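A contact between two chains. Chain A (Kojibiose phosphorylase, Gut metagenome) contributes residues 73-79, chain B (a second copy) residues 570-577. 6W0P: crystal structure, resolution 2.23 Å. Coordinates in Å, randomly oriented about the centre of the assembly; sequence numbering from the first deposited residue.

Chain A (73-79) SAYLGIV
Chain B (570-577) IYSHWSYD

The apolar centre of this contact is a pair of tyrosines, one from each copy of the protein. Y576(B) turns the edge of its ring toward the face of Y75(A). The ring centroids are 4.9 Å apart and the planes meet at 53°. The closest atoms are Y75(A) CG and Y576(B) CD1, at 3.7 Å. CA-to-CB of Y576(B) points toward chain A, and its chi1 is t (174°) with chi2 at 61°. CA-to-CB of Y75(A) lies sideways, with chi1 m (-54°) and chi2 at -70°. The Y576(B) hydroxyl is hydrogen-bonded elsewhere in the structure.

Y571(B) meets the Y75(A) ring at its edge, near the ring plane. Y75(A) CE1 lies 3.6 Å from Y571(B) CB. Y75(A) thus has one tyrosine over a face and another at its edge. Y571(B) has chi1 p (71°) and chi2 at 77°, and its CA-to-CB bond runs sideways. I78(A) adds a looser apolar contact, with its CD1 4.1 Å from Y576(B) CB. Its rotamer is m, t (-68°, 177°), which brings the end of the side chain nearer to chain B than its sideways CB would suggest.

L76(A) has the largest covered area of any residue here, and it packs largely against backbone. Its rotamer is also m, t (-64°, 172°). CD1 of L76(A) lies 3.5 Å from S572(B) O and 3.7 Å from H573(B) O. Its CB is 3.9 Å from W574(B) O. The side chains of those three chain B residues start away from chain A, and the contacts to the leucine are made by their carbonyl O atoms.

The backbones come together at L76(A) and S575(B), whose CA atoms are 4.8 Å apart. Y75(A) CA and Y576(B) CA are 5.6 Å apart, so the register runs antiparallel in sequence. Chain A is irregular here. Y75(A) and L76(A) are extended, with phi/psi of -108/155 and -96/157. G77(A) then turns at 82/-2, and I78(A) extends again at -98/131. The positive phi favours glycine. An ideal CB on G77(A) would fall 2.2 Å from S575(B) OG, a clash; the actual G77(A) CA sits 3.6 Å from that OG.

In chain B, residues 570-572 have helical phi/psi. I570(B) O accepts from H573(B) N at 2.9 Å and from W574(B) N at 2.8 Å. W574(B) and S575(B) are then extended, at -93/145 and -52/139, before Y576(B) at -46/-47.

One hydrogen bond joins the two stretches. Y576(B) N donates to L76(A) O at 3.0 Å, with an angle of 154° at the hydrogen. It lies beside the tyrosine pair, since its donor is the backbone N of Y576(B) and its acceptor residue follows Y75(A). At the outer side, A74(A) O and Y571(B) O are 3.4 Å apart; both are acceptors, so no hydrogen bond forms. Within chain A, Y75(A) N donates to S73(A) OG at 3.2 Å and 160°. S73(A) has chi1 t (-173°) and makes no contact with the chain B stretch.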

ATOM      1  N   SER A  73       2.664  -9.257  -4.335  1.00 57.50           N
ATOM      2  CA  SER A  73       3.192  -7.949  -4.818  1.00 58.76           C
ATOM      3  C   SER A  73       3.918  -8.154  -6.150  1.00 58.01           C
ATOM      4  O   SER A  73       4.612  -9.183  -6.300  1.00 56.56           O
ATOM      5  CB  SER A  73       4.097  -7.267  -3.796  1.00 57.91           C
ATOM      6  OG  SER A  73       4.459  -5.961  -4.227  1.00 55.09           O
ATOM      7  N   ALA A  74       3.749  -7.192  -7.060  1.00 59.44           N
ATOM      8  CA  ALA A  74       4.442  -7.097  -8.366  1.00 61.79           C
ATOM      9  C   ALA A  74       5.804  -6.408  -8.188  1.00 61.53           C
ATOM     10  O   ALA A  74       6.606  -6.408  -9.162  1.00 63.35           O
ATOM     11  CB  ALA A  74       3.584  -6.338  -9.353  1.00 62.24           C
ATOM     12  N   TYR A  75       6.058  -5.840  -7.001  1.00 59.00           N
ATOM     13  CA  TYR A  75       7.281  -5.052  -6.677  1.00 56.14           C
ATOM     14  C   TYR A  75       8.177  -5.855  -5.737  1.00 53.04           C
ATOM     15  O   TYR A  75       7.677  -6.734  -5.001  1.00 55.39           O
ATOM     16  CB  TYR A  75       6.911  -3.707  -6.050  1.00 55.82           C
ATOM     17  CG  TYR A  75       5.954  -2.890  -6.876  1.00 57.82           C
ATOM     18  CD1 TYR A  75       6.351  -2.317  -8.077  1.00 57.86           C
ATOM     19  CD2 TYR A  75       4.646  -2.695  -6.465  1.00 58.99           C
ATOM     20  CE1 TYR A  75       5.478  -1.565  -8.842  1.00 58.89           C
ATOM     21  CE2 TYR A  75       3.762  -1.938  -7.214  1.00 61.35           C
ATOM     22  CZ  TYR A  75       4.179  -1.376  -8.410  1.00 62.54           C
ATOM     23  OH  TYR A  75       3.312  -0.626  -9.153  1.00 67.70           O
ATOM     24  N   LEU A  76       9.471  -5.541  -5.763  1.00 49.23           N
ATOM     25  CA  LEU A  76      10.503  -6.182  -4.915  1.00 45.43           C
ATOM     26  C   LEU A  76      10.746  -5.331  -3.658  1.00 41.60           C
ATOM     27  O   LEU A  76      10.436  -4.107  -3.687  1.00 38.45           O
ATOM     28  CB  LEU A  76      11.770  -6.341  -5.752  1.00 46.41           C
ATOM     29  CG  LEU A  76      11.629  -7.284  -6.951  1.00 49.02           C
ATOM     30  CD1 LEU A  76      12.871  -7.232  -7.834  1.00 49.13           C
ATOM     31  CD2 LEU A  76      11.358  -8.723  -6.507  1.00 48.79           C
ATOM     32  N   GLY A  77      11.253  -5.977  -2.599  1.00 38.72           N
ATOM     33  CA  GLY A  77      11.602  -5.362  -1.303  1.00 37.91           C
ATOM     34  C   GLY A  77      10.398  -5.199  -0.385  1.00 36.47           C
ATOM     35  O   GLY A  77      10.592  -4.791   0.752  1.00 34.95           O
ATOM     36  N   ILE A  78       9.212  -5.581  -0.846  1.00 36.34           N
ATOM     37  CA  ILE A  78       7.962  -5.556  -0.045  1.00 37.26           C
ATOM     38  C   ILE A  78       7.696  -6.953   0.512  1.00 37.46           C
ATOM     39  O   ILE A  78       7.673  -7.954  -0.268  1.00 36.81           O
ATOM     40  CB  ILE A  78       6.800  -5.014  -0.893  1.00 38.79           C
ATOM     41  CG1 ILE A  78       7.014  -3.523  -1.198  1.00 39.55           C
ATOM     42  CG2 ILE A  78       5.467  -5.282  -0.202  1.00 39.31           C
ATOM     43  CD1 ILE A  78       5.948  -2.909  -2.084  1.00 41.49           C
ATOM     44  N   VAL A  79       7.414  -7.019   1.809  1.00 37.41           N
ATOM     45  CA  VAL A  79       7.211  -8.317   2.504  1.00 39.23           C
ATOM     46  C   VAL A  79       5.928  -8.975   1.988  1.00 39.74           C
ATOM     47  O   VAL A  79       4.872  -8.314   1.968  1.00 40.14           O
ATOM     48  CB  VAL A  79       7.242  -8.146   4.029  1.00 38.91           C
ATOM     49  CG1 VAL A  79       7.005  -9.474   4.734  1.00 39.72           C
ATOM     50  CG2 VAL A  79       8.579  -7.552   4.447  1.00 38.49           C
TER
ATOM     51  N   ILE B 570      11.717  -1.372 -14.804  1.00 66.21           N
ATOM     52  CA  ILE B 570      12.361  -1.032 -13.498  1.00 67.28           C
ATOM     53  C   ILE B 570      11.659  -1.763 -12.338  1.00 69.29           C
ATOM     54  O   ILE B 570      12.395  -2.411 -11.538  1.00 66.17           O
ATOM     55  CB  ILE B 570      12.390   0.494 -13.294  1.00 66.32           C
ATOM     56  CG1 ILE B 570      13.471   1.148 -14.158  1.00 66.61           C
ATOM     57  CG2 ILE B 570      12.564   0.846 -11.829  1.00 67.70           C
ATOM     58  CD1 ILE B 570      14.846   0.557 -13.982  1.00 65.92           C
ATOM     59  N   TYR B 571      10.316  -1.681 -12.257  1.00 68.18           N
ATOM     60  CA  TYR B 571       9.469  -2.209 -11.146  1.00 68.25           C
ATOM     61  C   TYR B 571       9.647  -3.730 -10.987  1.00 63.95           C
ATOM     62  O   TYR B 571       9.197  -4.283  -9.957  1.00 64.71           O
ATOM     63  CB  TYR B 571       7.988  -1.855 -11.356  1.00 74.77           C
ATOM     64  CG  TYR B 571       7.296  -2.591 -12.486  1.00 81.17           C
ATOM     65  CD1 TYR B 571       6.890  -3.916 -12.345  1.00 82.76           C
ATOM     66  CD2 TYR B 571       7.048  -1.968 -13.703  1.00 82.65           C
ATOM     67  CE1 TYR B 571       6.276  -4.604 -13.379  1.00 83.61           C
ATOM     68  CE2 TYR B 571       6.425  -2.641 -14.745  1.00 84.62           C
ATOM     69  CZ  TYR B 571       6.039  -3.963 -14.584  1.00 83.98           C
ATOM     70  OH  TYR B 571       5.433  -4.636 -15.606  1.00 85.02           O
ATOM     71  N   SER B 572      10.263  -4.393 -11.970  1.00 59.33           N
ATOM     72  CA  SER B 572      10.483  -5.864 -12.001  1.00 59.55           C
ATOM     73  C   SER B 572      11.882  -6.231 -11.474  1.00 55.89           C
ATOM     74  O   SER B 572      12.126  -7.432 -11.231  1.00 55.97           O
ATOM     75  CB  SER B 572      10.257  -6.405 -13.413  1.00 60.31           C
ATOM     76  OG  SER B 572       9.628  -7.683 -13.377  1.00 62.28           O
ATOM     77  N   HIS B 573      12.800  -5.271 -11.341  1.00 52.46           N
ATOM     78  CA  HIS B 573      14.204  -5.588 -10.972  1.00 53.01           C
ATOM     79  C   HIS B 573      14.732  -4.699  -9.836  1.00 47.11           C
ATOM     80  O   HIS B 573      15.627  -5.168  -9.133  1.00 48.93           O
ATOM     81  CB  HIS B 573      15.071  -5.600 -12.236  1.00 56.55           C
ATOM     82  CG  HIS B 573      14.634  -6.616 -13.246  1.00 60.34           C
ATOM     83  ND1 HIS B 573      13.686  -6.333 -14.224  1.00 60.59           N
ATOM     84  CD2 HIS B 573      14.997  -7.908 -13.433  1.00 62.62           C
ATOM     85  CE1 HIS B 573      13.490  -7.407 -14.963  1.00 62.29           C
ATOM     86  NE2 HIS B 573      14.286  -8.386 -14.502  1.00 63.94           N
ATOM     87  N   TRP B 574      14.206  -3.492  -9.645  1.00 42.98           N
ATOM     88  CA  TRP B 574      14.624  -2.565  -8.554  1.00 40.66           C
ATOM     89  C   TRP B 574      13.728  -2.746  -7.326  1.00 38.43           C
ATOM     90  O   TRP B 574      12.537  -2.997  -7.507  1.00 37.81           O
ATOM     91  CB  TRP B 574      14.592  -1.119  -9.061  1.00 40.43           C
ATOM     92  CG  TRP B 574      15.752  -0.784  -9.936  1.00 39.73           C
ATOM     93  CD1 TRP B 574      16.580  -1.668 -10.559  1.00 40.52           C
ATOM     94  CD2 TRP B 574      16.226   0.523 -10.277  1.00 39.70           C
ATOM     95  NE1 TRP B 574      17.539  -1.002 -11.261  1.00 40.04           N
ATOM     96  CE2 TRP B 574      17.349   0.343 -11.114  1.00 39.87           C
ATOM     97  CE3 TRP B 574      15.815   1.821  -9.969  1.00 38.77           C
ATOM     98  CZ2 TRP B 574      18.061   1.412 -11.649  1.00 39.53           C
ATOM     99  CZ3 TRP B 574      16.518   2.880 -10.495  1.00 38.87           C
ATOM    100  CH2 TRP B 574      17.635   2.674 -11.312  1.00 40.50           C
ATOM    101  N   SER B 575      14.272  -2.619  -6.115  1.00 37.07           N
ATOM    102  CA  SER B 575      13.464  -2.450  -4.879  1.00 35.30           C
ATOM    103  C   SER B 575      12.489  -1.288  -5.101  1.00 34.68           C
ATOM    104  O   SER B 575      12.919  -0.271  -5.640  1.00 35.28           O
ATOM    105  CB  SER B 575      14.315  -2.210  -3.667  1.00 34.70           C
ATOM    106  OG  SER B 575      13.594  -2.546  -2.489  1.00 33.73           O
ATOM    107  N   TYR B 576      11.242  -1.429  -4.653  1.00 34.50           N
ATOM    108  CA  TYR B 576      10.098  -0.528  -4.941  1.00 34.14           C
ATOM    109  C   TYR B 576      10.496   0.932  -4.766  1.00 34.57           C
ATOM    110  O   TYR B 576      10.159   1.721  -5.653  1.00 35.76           O
ATOM    111  CB  TYR B 576       8.899  -0.792  -4.027  1.00 35.02           C
ATOM    112  CG  TYR B 576       7.774   0.208  -4.209  1.00 35.22           C
ATOM    113  CD1 TYR B 576       7.130   0.342  -5.431  1.00 35.38           C
ATOM    114  CD2 TYR B 576       7.384   1.051  -3.182  1.00 34.78           C
ATOM    115  CE1 TYR B 576       6.125   1.270  -5.626  1.00 35.01           C
ATOM    116  CE2 TYR B 576       6.393   1.999  -3.366  1.00 34.64           C
ATOM    117  CZ  TYR B 576       5.765   2.106  -4.591  1.00 34.73           C
ATOM    118  OH  TYR B 576       4.790   3.026  -4.770  1.00 35.67           O
ATOM    119  N   ASP B 577      11.166   1.257  -3.655  1.00 33.75           N
ATOM    120  CA  ASP B 577      11.411   2.646  -3.194  1.00 33.05           C
ATOM    121  C   ASP B 577      12.508   3.318  -4.047  1.00 33.26           C
ATOM    122  O   ASP B 577      12.527   4.544  -4.115  1.00 32.69           O
ATOM    123  CB  ASP B 577      11.750   2.638  -1.695  1.00 32.73           C
ATOM    124  CG  ASP B 577      13.204   2.306  -1.370  1.00 32.92           C
ATOM    125  OD1 ASP B 577      13.537   1.104  -1.195  1.00 32.47           O
ATOM    126  OD2 ASP B 577      14.010   3.254  -1.357  1.00 33.51           O
TER